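Local coordinates for protein probable transcriptional regulator PhnF (PDB 2FA1) that is a probable transcriptional regulator of the GntR/HutC family, encoded in an operon for alkylphosphonate uptake and C-P lyase, and represented here by its C-terminal effector-binding domain, at residues S33-G41 / S140-L148; R99-A110 / M123-H134. All blocks are in the same frame, centred on the assembly; numbering follows the deposited sequence.

Contact 1: residues S33-G41 / S140-L148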
loop_
_atom_site.group_PDB
_atom_site.type_symbol
_atom_site.label_atom_id
_atom_site.label_comp_id
_atom_site.label_asym_id
_atom_site.label_seq_id
_atom_site.Cartn_x
_atom_site.Cartn_y
_atom_site.Cartn_z
ATOM N N SER A 33 -6.917 16.120 -17.615
ATOM C CA SER A 33 -7.096 16.978 -16.430
ATOM C C SER A 33 -5.752 17.423 -15.862
ATOM O O SER A 33 -4.725 16.891 -16.224
ATOM C CB SER A 33 -7.872 16.185 -15.373
ATOM O OG SER A 33 -7.084 15.160 -14.846
ATOM N N GLY A 34 -5.740 18.383 -14.942
ATOM C CA GLY A 34 -4.470 18.831 -14.413
ATOM C C GLY A 34 -3.680 17.753 -13.738
ATOM O O GLY A 34 -2.491 17.669 -13.972
ATOM N N HIS A 35 -4.320 16.858 -12.964
ATOM C CA HIS A 35 -3.605 15.732 -12.287
ATOM C C HIS A 35 -3.067 14.738 -13.299
ATOM O O HIS A 35 -1.932 14.234 -13.138
ATOM C CB HIS A 35 -4.366 15.080 -11.033
ATOM C CG HIS A 35 -5.196 13.821 -11.279
ATOM N ND1 HIS A 35 -5.027 12.655 -10.540
ATOM C CD2 HIS A 35 -6.293 13.602 -12.050
ATOM C CE1 HIS A 35 -5.916 11.749 -10.924
ATOM N NE2 HIS A 35 -6.692 12.298 -11.848
ATOM N N VAL A 36 -3.887 14.438 -14.299
ATOM C CA VAL A 36 -3.467 13.470 -15.315
ATOM C C VAL A 36 -2.277 14.026 -16.153
ATOM O O VAL A 36 -1.266 13.318 -16.413
ATOM C CB VAL A 36 -4.632 13.043 -16.249
ATOM C CG1 VAL A 36 -4.103 12.217 -17.475
ATOM C CG2 VAL A 36 -5.664 12.236 -15.486
ATOM N N ALA A 37 -2.437 15.237 -16.616
ATOM C CA ALA A 37 -1.334 15.932 -17.350
ATOM C C ALA A 37 -0.023 16.031 -16.529
ATOM O O ALA A 37 1.094 15.732 -17.037
ATOM C CB ALA A 37 -1.812 17.290 -17.810
ATOM N N ASP A 38 -0.115 16.392 -15.236
ATOM C CA ASP A 38 1.088 16.344 -14.381
ATOM C C ASP A 38 1.706 15.017 -14.266
ATOM O O ASP A 38 2.884 14.887 -14.315
ATOM C CB ASP A 38 0.796 16.782 -12.938
ATOM C CG ASP A 38 0.867 18.316 -12.741
ATOM O OD1 ASP A 38 1.564 19.005 -13.550
ATOM O OD2 ASP A 38 0.182 18.808 -11.811
ATOM N N ALA A 39 0.902 13.961 -14.099
ATOM C CA ALA A 39 1.461 12.673 -13.982
ATOM C C ALA A 39 2.222 12.212 -15.259
ATOM O O ALA A 39 3.230 11.520 -15.159
ATOM C CB ALA A 39 0.295 11.705 -13.669
ATOM N N LEU A 40 1.610 12.505 -16.417
ATOM C CA LEU A 40 2.089 12.042 -17.745
ATOM C C LEU A 40 3.144 13.003 -18.263
ATOM O O LEU A 40 3.751 12.729 -19.295
ATOM C CB LEU A 40 0.929 12.048 -18.747
ATOM C CG LEU A 40 0.072 10.762 -18.490
ATOM C CD1 LEU A 40 -1.158 10.863 -19.386
ATOM C CD2 LEU A 40 0.797 9.525 -18.636
ATOM N N GLY A 41 3.338 14.099 -17.539
ATOM C CA GLY A 41 4.298 15.152 -17.977
ATOM C C GLY A 41 3.951 15.775 -19.319
ATOM O O GLY A 41 4.890 16.006 -20.141
ATOM N N SER A 140 9.428 10.276 -20.365
ATOM C CA SER A 140 7.975 10.319 -20.509
ATOM C C SER A 140 7.340 9.067 -19.850
ATOM O O SER A 140 7.673 7.931 -20.252
ATOM C CB SER A 140 7.650 10.335 -22.007
ATOM O OG SER A 140 8.254 11.428 -22.711
ATOM N N PRO A 141 6.487 9.224 -18.787
ATOM C CA PRO A 141 5.762 7.944 -18.526
ATOM C C PRO A 141 4.844 7.594 -19.709
ATOM O O PRO A 141 4.506 8.495 -20.502
ATOM C CB PRO A 141 4.913 8.213 -17.271
ATOM C CG PRO A 141 5.337 9.563 -16.770
ATOM C CD PRO A 141 6.160 10.294 -17.820
ATOM N N ALA A 142 4.470 6.315 -19.787
ATOM C CA ALA A 142 3.587 5.840 -20.839
ATOM C C ALA A 142 2.163 5.919 -20.308
ATOM O O ALA A 142 1.234 6.209 -21.058
ATOM C CB ALA A 142 3.929 4.400 -21.274
ATOM N N GLU A 143 1.997 5.648 -19.009
ATOM C CA GLU A 143 0.617 5.386 -18.501
ATOM C C GLU A 143 0.559 5.824 -17.036
ATOM O O GLU A 143 1.530 5.559 -16.298
ATOM C CB GLU A 143 0.250 3.919 -18.547
ATOM C CG GLU A 143 -1.224 3.567 -17.980
ATOM C CD GLU A 143 -1.321 2.233 -17.335
ATOM O OE1 GLU A 143 -2.399 1.653 -17.316
ATOM O OE2 GLU A 143 -0.383 1.726 -16.698
ATOM N N TYR A 144 -0.556 6.473 -16.680
ATOM C CA TYR A 144 -0.830 6.851 -15.277
ATOM C C TYR A 144 -2.125 6.077 -14.959
ATOM O O TYR A 144 -3.090 6.221 -15.747
ATOM C CB TYR A 144 -1.163 8.312 -15.271
ATOM C CG TYR A 144 -1.703 8.864 -13.976
ATOM C CD1 TYR A 144 -1.073 8.503 -12.760
ATOM C CD2 TYR A 144 -2.777 9.721 -13.962
ATOM C CE1 TYR A 144 -1.519 9.112 -11.477
ATOM C CE2 TYR A 144 -3.244 10.277 -12.696
ATOM C CZ TYR A 144 -2.603 9.955 -11.510
ATOM O OH TYR A 144 -3.008 10.492 -10.277
ATOM N N SER A 145 -2.134 5.373 -13.807
ATOM C CA SER A 145 -3.390 4.655 -13.498
ATOM C C SER A 145 -3.777 4.969 -12.077
ATOM O O SER A 145 -2.909 5.148 -11.210
ATOM C CB SER A 145 -3.240 3.180 -13.698
ATOM O OG SER A 145 -2.484 2.576 -12.713
ATOM N N VAL A 146 -5.083 4.987 -11.824
ATOM C CA VAL A 146 -5.559 5.272 -10.491
ATOM C C VAL A 146 -6.582 4.177 -10.192
ATOM O O VAL A 146 -7.625 4.146 -10.879
ATOM C CB VAL A 146 -6.321 6.601 -10.495
ATOM C CG1 VAL A 146 -6.898 6.984 -9.008
ATOM C CG2 VAL A 146 -5.471 7.773 -11.135
ATOM N N SER A 147 -6.263 3.344 -9.212
ATOM C CA SER A 147 -7.105 2.209 -8.820
ATOM C C SER A 147 -7.858 2.617 -7.571
ATOM O O SER A 147 -7.262 3.171 -6.628
ATOM C CB SER A 147 -6.143 1.067 -8.420
ATOM O OG SER A 147 -6.853 -0.081 -8.124
ATOM N N LEU A 148 -9.143 2.281 -7.492
ATOM C CA LEU A 148 -9.919 2.521 -6.252
ATOM C C LEU A 148 -10.557 1.171 -5.935
ATOM O O LEU A 148 -11.203 0.567 -6.792
ATOM C CB LEU A 148 -11.063 3.548 -6.479
ATOM C CG LEU A 148 -10.589 4.931 -6.904
ATOM C CD1 LEU A 148 -11.884 5.640 -7.170
ATOM C CD2 LEU A 148 -9.884 5.464 -5.748
HETATM O O HOH W 1 3.762 11.681 -21.628
#
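Helix 34-40 lies across one face of the antiparallel sheet and meets strand 143-148 through Tyr-144, an apolar helix-on-sheet contact with no clear direct hydrogen bond between the two segments. The axes approach to 8.3 Å and run at 134°. At the centre Ala-39 presses its CB onto the Tyr-144 ring, 3.5 Å from the ring centroid and only 12° off the normal, a CH-pi contact square over the face. The phenol is brought under the helix because Tyr-144 CG stands anti to the backbone N (chi1 170°). One turn earlier, His-35 crosses it at about a right angle: the edge of the tyrosine ring is turned to the imidazole face in an offset edge-to-face pair, centroids 5.2 Å apart. Val-36 adds CG2 at 4.1 Å from Tyr-144 CD2. At the CB end of the tyrosine, Leu-40 brings CD2 to 4.1 Å from Tyr-144 CB, beside the strand backbone. Pro-141 closes the C-terminal end, its CG 3.3 Å from Ala-39 O, while a water donates to Leu-40 O at 2.6 Å and, weakly, to Pro-141 O. The Tyr-144 hydroxyl is hydrogen-bonded to Arg-130 NH1 on the neighbouring strand 125-135, and Met-3 of the second subunit packs against Tyr-144. Ser-33 caps the helix start through a weak bond from Val-36 N, and Gly-41, with positive phi, ends it as the C-prime residue of a Schellman motif. A short, capped helix laid on an antiparallel sheet in this way belongs to the alpha/beta core of the UTRA domain.

Contact 2: residues R99-A110 / M123-H134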
loop_
_atom_site.group_PDB
_atom_site.type_symbol
_atom_site.label_atom_id
_atom_site.label_comp_id
_atom_site.label_asym_id
_atom_site.label_seq_id
_atom_site.Cartn_x
_atom_site.Cartn_y
_atom_site.Cartn_z
ATOM N N ARG A 99 6.719 -0.993 -17.237
ATOM C CA ARG A 99 7.361 -1.162 -15.941
ATOM C C ARG A 99 7.159 0.093 -15.095
ATOM O O ARG A 99 7.248 1.227 -15.563
ATOM C CB ARG A 99 8.853 -1.441 -16.105
ATOM C CG ARG A 99 9.146 -2.798 -16.706
ATOM C CD ARG A 99 9.030 -3.910 -15.673
ATOM N NE ARG A 99 8.450 -5.128 -16.236
ATOM C CZ ARG A 99 8.532 -5.501 -17.514
ATOM N NH1 ARG A 99 9.217 -4.781 -18.406
ATOM N NH2 ARG A 99 7.948 -6.626 -17.892
ATOM N N ARG A 100 6.930 -0.169 -13.830
ATOM C CA ARG A 100 6.514 0.810 -12.834
ATOM C C ARG A 100 7.665 1.753 -12.427
ATOM O O ARG A 100 8.782 1.300 -12.137
ATOM C CB ARG A 100 6.038 -0.009 -11.667
ATOM C CG ARG A 100 5.529 0.734 -10.456
ATOM C CD ARG A 100 4.042 0.919 -10.438
ATOM N NE ARG A 100 3.337 -0.340 -10.670
ATOM C CZ ARG A 100 2.819 -1.083 -9.710
ATOM N NH1 ARG A 100 2.828 -0.622 -8.475
ATOM N NH2 ARG A 100 2.213 -2.262 -9.990
ATOM N N SER A 101 7.432 3.039 -12.389
ATOM C CA SER A 101 8.443 3.883 -11.779
ATOM C C SER A 101 8.084 4.302 -10.384
ATOM O O SER A 101 8.963 4.374 -9.488
ATOM C CB SER A 101 8.792 5.135 -12.581
ATOM O OG SER A 101 7.751 6.065 -12.659
ATOM N N GLN A 102 6.814 4.640 -10.196
ATOM C CA GLN A 102 6.450 5.214 -8.905
ATOM C C GLN A 102 5.076 4.672 -8.551
ATOM O O GLN A 102 4.268 4.393 -9.435
ATOM C CB GLN A 102 6.291 6.732 -9.087
ATOM C CG GLN A 102 7.551 7.461 -9.443
ATOM C CD GLN A 102 7.381 8.960 -9.281
ATOM O OE1 GLN A 102 8.297 9.650 -8.813
ATOM N NE2 GLN A 102 6.193 9.477 -9.623
ATOM N N THR A 103 4.836 4.497 -7.227
ATOM C CA THR A 103 3.525 4.032 -6.712
ATOM C C THR A 103 3.195 4.979 -5.554
ATOM O O THR A 103 4.125 5.351 -4.776
ATOM C CB THR A 103 3.563 2.582 -6.201
ATOM O OG1 THR A 103 4.032 1.676 -7.220
ATOM C CG2 THR A 103 2.141 2.108 -5.746
ATOM N N ARG A 104 1.913 5.405 -5.459
ATOM C CA ARG A 104 1.458 6.145 -4.257
ATOM C C ARG A 104 0.235 5.386 -3.729
ATOM O O ARG A 104 -0.669 5.130 -4.521
ATOM C CB ARG A 104 1.108 7.539 -4.543
ATOM C CG ARG A 104 2.384 8.410 -4.782
ATOM C CD ARG A 104 1.951 9.925 -4.762
ATOM N NE ARG A 104 3.134 10.707 -4.493
ATOM C CZ ARG A 104 3.417 11.344 -3.343
ATOM N NH1 ARG A 104 2.589 11.373 -2.290
ATOM N NH2 ARG A 104 4.573 11.984 -3.280
ATOM N N ILE A 105 0.182 5.074 -2.424
ATOM C CA ILE A 105 -0.949 4.352 -1.858
ATOM C C ILE A 105 -1.593 5.231 -0.779
ATOM O O ILE A 105 -0.912 5.749 0.105
ATOM C CB ILE A 105 -0.464 3.063 -1.226
ATOM C CG1 ILE A 105 0.230 2.276 -2.337
ATOM C CG2 ILE A 105 -1.700 2.203 -0.712
ATOM C CD1 ILE A 105 0.986 1.208 -1.748
ATOM N N SER A 106 -2.889 5.502 -0.944
ATOM C CA SER A 106 -3.592 6.214 0.129
ATOM C C SER A 106 -4.900 5.523 0.483
ATOM O O SER A 106 -5.327 4.616 -0.191
ATOM C CB SER A 106 -3.916 7.610 -0.364
ATOM O OG SER A 106 -4.704 7.593 -1.544
ATOM N N ALA A 107 -5.588 6.076 1.488
ATOM C CA ALA A 107 -6.935 5.497 1.818
ATOM C C ALA A 107 -7.822 6.667 2.073
ATOM O O ALA A 107 -7.423 7.668 2.680
ATOM C CB ALA A 107 -6.940 4.571 3.000
ATOM N N ARG A 108 -9.039 6.523 1.630
ATOM C CA ARG A 108 -10.018 7.574 1.920
ATOM C C ARG A 108 -11.421 7.070 1.927
ATOM O O ARG A 108 -11.664 5.882 1.748
ATOM C CB ARG A 108 -9.802 8.715 0.966
ATOM C CG ARG A 108 -10.090 8.339 -0.493
ATOM C CD ARG A 108 -10.308 9.670 -1.210
ATOM N NE ARG A 108 -10.559 9.535 -2.659
ATOM C CZ ARG A 108 -9.617 9.359 -3.581
ATOM N NH1 ARG A 108 -9.919 9.296 -4.880
ATOM N NH2 ARG A 108 -8.366 9.243 -3.210
ATOM N N ARG A 109 -12.341 7.951 2.309
ATOM C CA ARG A 109 -13.732 7.525 2.513
ATOM C C ARG A 109 -14.463 7.949 1.272
ATOM O O ARG A 109 -14.370 9.101 0.880
ATOM C CB ARG A 109 -14.317 8.107 3.837
ATOM C CG ARG A 109 -13.912 7.210 5.065
ATOM C CD ARG A 109 -14.502 7.638 6.384
ATOM N NE ARG A 109 -13.894 8.867 6.866
ATOM C CZ ARG A 109 -14.178 9.455 8.040
ATOM N NH1 ARG A 109 -15.077 8.920 8.853
ATOM N NH2 ARG A 109 -13.543 10.575 8.413
ATOM N N ALA A 110 -15.171 7.013 0.623
ATOM C CA ALA A 110 -15.773 7.268 -0.694
ATOM C C ALA A 110 -16.893 8.272 -0.604
ATOM O O ALA A 110 -17.681 8.218 0.316
ATOM C CB ALA A 110 -16.368 5.983 -1.253
ATOM N N MET A 123 -19.117 7.293 2.464
ATOM C CA MET A 123 -18.018 7.193 3.467
ATOM C C MET A 123 -17.354 5.786 3.564
ATOM O O MET A 123 -16.464 5.524 4.405
ATOM C CB MET A 123 -18.475 7.711 4.853
ATOM C CG MET A 123 -18.972 9.176 4.718
ATOM S SD MET A 123 -17.698 10.345 4.183
ATOM C CE MET A 123 -16.677 10.270 5.619
ATOM N N SER A 124 -17.718 4.904 2.632
ATOM C CA SER A 124 -17.130 3.549 2.653
ATOM C C SER A 124 -15.619 3.653 2.401
ATOM O O SER A 124 -15.243 4.420 1.477
ATOM C CB SER A 124 -17.696 2.708 1.503
ATOM O OG SER A 124 -18.996 2.397 1.769
ATOM N N PRO A 125 -14.743 3.099 3.290
ATOM C CA PRO A 125 -13.279 3.182 3.010
ATOM C C PRO A 125 -12.757 2.498 1.722
ATOM O O PRO A 125 -13.036 1.283 1.469
ATOM C CB PRO A 125 -12.643 2.534 4.258
ATOM C CG PRO A 125 -13.599 2.816 5.299
ATOM C CD PRO A 125 -14.946 2.543 4.640
ATOM N N LEU A 126 -11.941 3.267 0.982
ATOM C CA LEU A 126 -11.338 2.792 -0.278
ATOM C C LEU A 126 -9.828 2.846 -0.176
ATOM O O LEU A 126 -9.324 3.788 0.483
ATOM C CB LEU A 126 -11.724 3.651 -1.466
ATOM C CG LEU A 126 -13.161 3.959 -1.820
ATOM C CD1 LEU A 126 -13.158 5.010 -2.955
ATOM C CD2 LEU A 126 -13.766 2.647 -2.201
ATOM N N LEU A 127 -9.125 1.906 -0.827
ATOM C CA LEU A 127 -7.666 2.013 -1.006
ATOM C C LEU A 127 -7.492 2.638 -2.371
ATOM O O LEU A 127 -8.182 2.225 -3.364
ATOM C CB LEU A 127 -7.000 0.641 -1.020
ATOM C CG LEU A 127 -6.682 0.063 0.364
ATOM C CD1 LEU A 127 -6.569 -1.522 0.455
ATOM C CD2 LEU A 127 -5.461 0.793 0.913
ATOM N N CYS A 128 -6.623 3.651 -2.473
ATOM C CA CYS A 128 -6.390 4.284 -3.736
ATOM C C CYS A 128 -4.919 4.060 -4.109
ATOM O O CYS A 128 -4.032 4.408 -3.300
ATOM C CB CYS A 128 -6.701 5.734 -3.636
ATOM S SG CYS A 128 -6.179 6.741 -5.110
ATOM N N VAL A 129 -4.659 3.418 -5.267
ATOM C CA VAL A 129 -3.267 3.074 -5.643
ATOM C C VAL A 129 -3.026 3.796 -6.968
ATOM O O VAL A 129 -3.768 3.587 -7.972
ATOM C CB VAL A 129 -2.984 1.566 -5.790
ATOM C CG1 VAL A 129 -1.558 1.361 -6.213
ATOM C CG2 VAL A 129 -3.208 0.848 -4.460
ATOM N N ARG A 130 -1.984 4.621 -7.011
ATOM C CA ARG A 130 -1.791 5.465 -8.232
ATOM C C ARG A 130 -0.394 5.136 -8.688
ATOM O O ARG A 130 0.564 5.010 -7.863
ATOM C CB ARG A 130 -1.880 6.954 -7.937
ATOM C CG ARG A 130 -3.289 7.420 -7.421
ATOM C CD ARG A 130 -3.454 8.869 -7.383
ATOM N NE ARG A 130 -2.728 9.421 -6.264
ATOM C CZ ARG A 130 -1.927 10.493 -6.305
ATOM N NH1 ARG A 130 -1.739 11.188 -7.408
ATOM N NH2 ARG A 130 -1.356 10.908 -5.172
ATOM N N THR A 131 -0.258 4.852 -9.986
ATOM C CA THR A 131 1.035 4.365 -10.470
ATOM C C THR A 131 1.436 5.061 -11.760
ATOM O O THR A 131 0.612 5.385 -12.528
ATOM C CB THR A 131 1.046 2.834 -10.675
ATOM O OG1 THR A 131 0.231 2.436 -11.778
ATOM C CG2 THR A 131 0.476 2.034 -9.459
ATOM N N LEU A 132 2.742 5.289 -11.968
ATOM C CA LEU A 132 3.323 5.758 -13.221
ATOM C C LEU A 132 4.158 4.622 -13.790
ATOM O O LEU A 132 4.984 3.955 -13.067
ATOM C CB LEU A 132 4.293 6.934 -12.961
ATOM C CG LEU A 132 3.555 8.238 -12.847
ATOM C CD1 LEU A 132 4.631 9.325 -12.620
ATOM C CD2 LEU A 132 2.744 8.555 -14.106
ATOM N N ASN A 133 3.922 4.352 -15.087
ATOM C CA ASN A 133 4.482 3.190 -15.761
ATOM C C ASN A 133 5.116 3.703 -17.048
ATOM O O ASN A 133 4.708 4.748 -17.603
ATOM C CB ASN A 133 3.399 2.153 -16.124
ATOM C CG ASN A 133 2.771 1.518 -14.909
ATOM O OD1 ASN A 133 3.421 0.912 -14.060
ATOM N ND2 ASN A 133 1.448 1.660 -14.805
ATOM N N HIS A 134 6.189 3.009 -17.431
ATOM C CA HIS A 134 7.111 3.481 -18.503
ATOM C C HIS A 134 7.382 2.322 -19.435
ATOM O O HIS A 134 7.304 1.164 -19.020
ATOM C CB HIS A 134 8.449 3.905 -17.839
ATOM C CG HIS A 134 8.350 5.239 -17.136
ATOM N ND1 HIS A 134 7.911 5.360 -15.828
ATOM C CD2 HIS A 134 8.585 6.502 -17.572
ATOM C CE1 HIS A 134 7.903 6.642 -15.491
ATOM N NE2 HIS A 134 8.309 7.356 -16.521
HETATM O O HOH W 2 -2.769 7.428 -3.708
#
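Arg-104 and Arg-130 face each other as a hydrogen-bonded pair midway along two antiparallel strands, with Arg-104 N 2.8 Å from Arg-130 O and the return bond completing the ring. The same alternation of backbone bonds runs from Arg-99 with His-134 to Arg-108 with Leu-126, and Ala-110 continues it with Ser-124 and Met-123. It is broken once, where Ser-101 and Gln-102 both face Leu-132 in a classic beta bulge; Ser-101 N donates to Leu-132 O at 2.7 Å, and the bond from Gln-102 N is weak. On the face of Arg-104 and Arg-130, Arg-104 CD lies 3.5 Å from Arg-130 NH2, and the guanidinium planes are 42° apart. A water in the plane of the Arg-130 guanidinium accepts from NE at 3.2 Å and joins it to Ser-106 OG. The other face carries Thr-103, Ile-105, Val-129 and Thr-131. Here the Arg-100 chain is bent at chi2 and chi3, which brings one face of its guanidinium against Thr-131 CG2, and NH1 donates in plane to Thr-103 OG1 at 2.9 Å; that hydroxyl is also hydrogen-bonded to His-160 of the second subunit. At the far end Met-123 CE sits 3.3 Å above the plane of the Arg-109 guanidinium, toward its rim. Further out, Gln-16 bonds to both Arg-100 NE and Asn-133 OD1, and Arg-108 forms a salt bridge with Glu-114. Glu-155 of the second subunit bridges Arg-104 and Arg-130, and residues 102-105 pair with a strand of that subunit, so the sheet runs on across the interface. The two like charges, 4.5 Å apart from Arg-104 NE to Arg-130 NH2, are therefore probably balanced by one carboxylate from the partner, which ties this strand pair to dimer formation.

Overall arrangement
Both contacts reach the same sheet, for strands 125-135 and 143-150 are neighbours in it, and their centres lie about 12 Å apart. Contact 1 lays a helix on the sheet and works by apolar packing and ring contacts; contact 2 pairs two strands within it, through a long run of backbone bonds with arginines spread along it, including a pair at its middle. Each is partly buried and touches the second subunit, but contact 2 does so far more widely, since strand 98-109 is outermost within the chain. They touch directly: Asn-133 ND2 is 2.6 Å from Glu-143 OE2, a probable hydrogen bond, and Leu-132 CD2 packs against Ala-39 O of the helix.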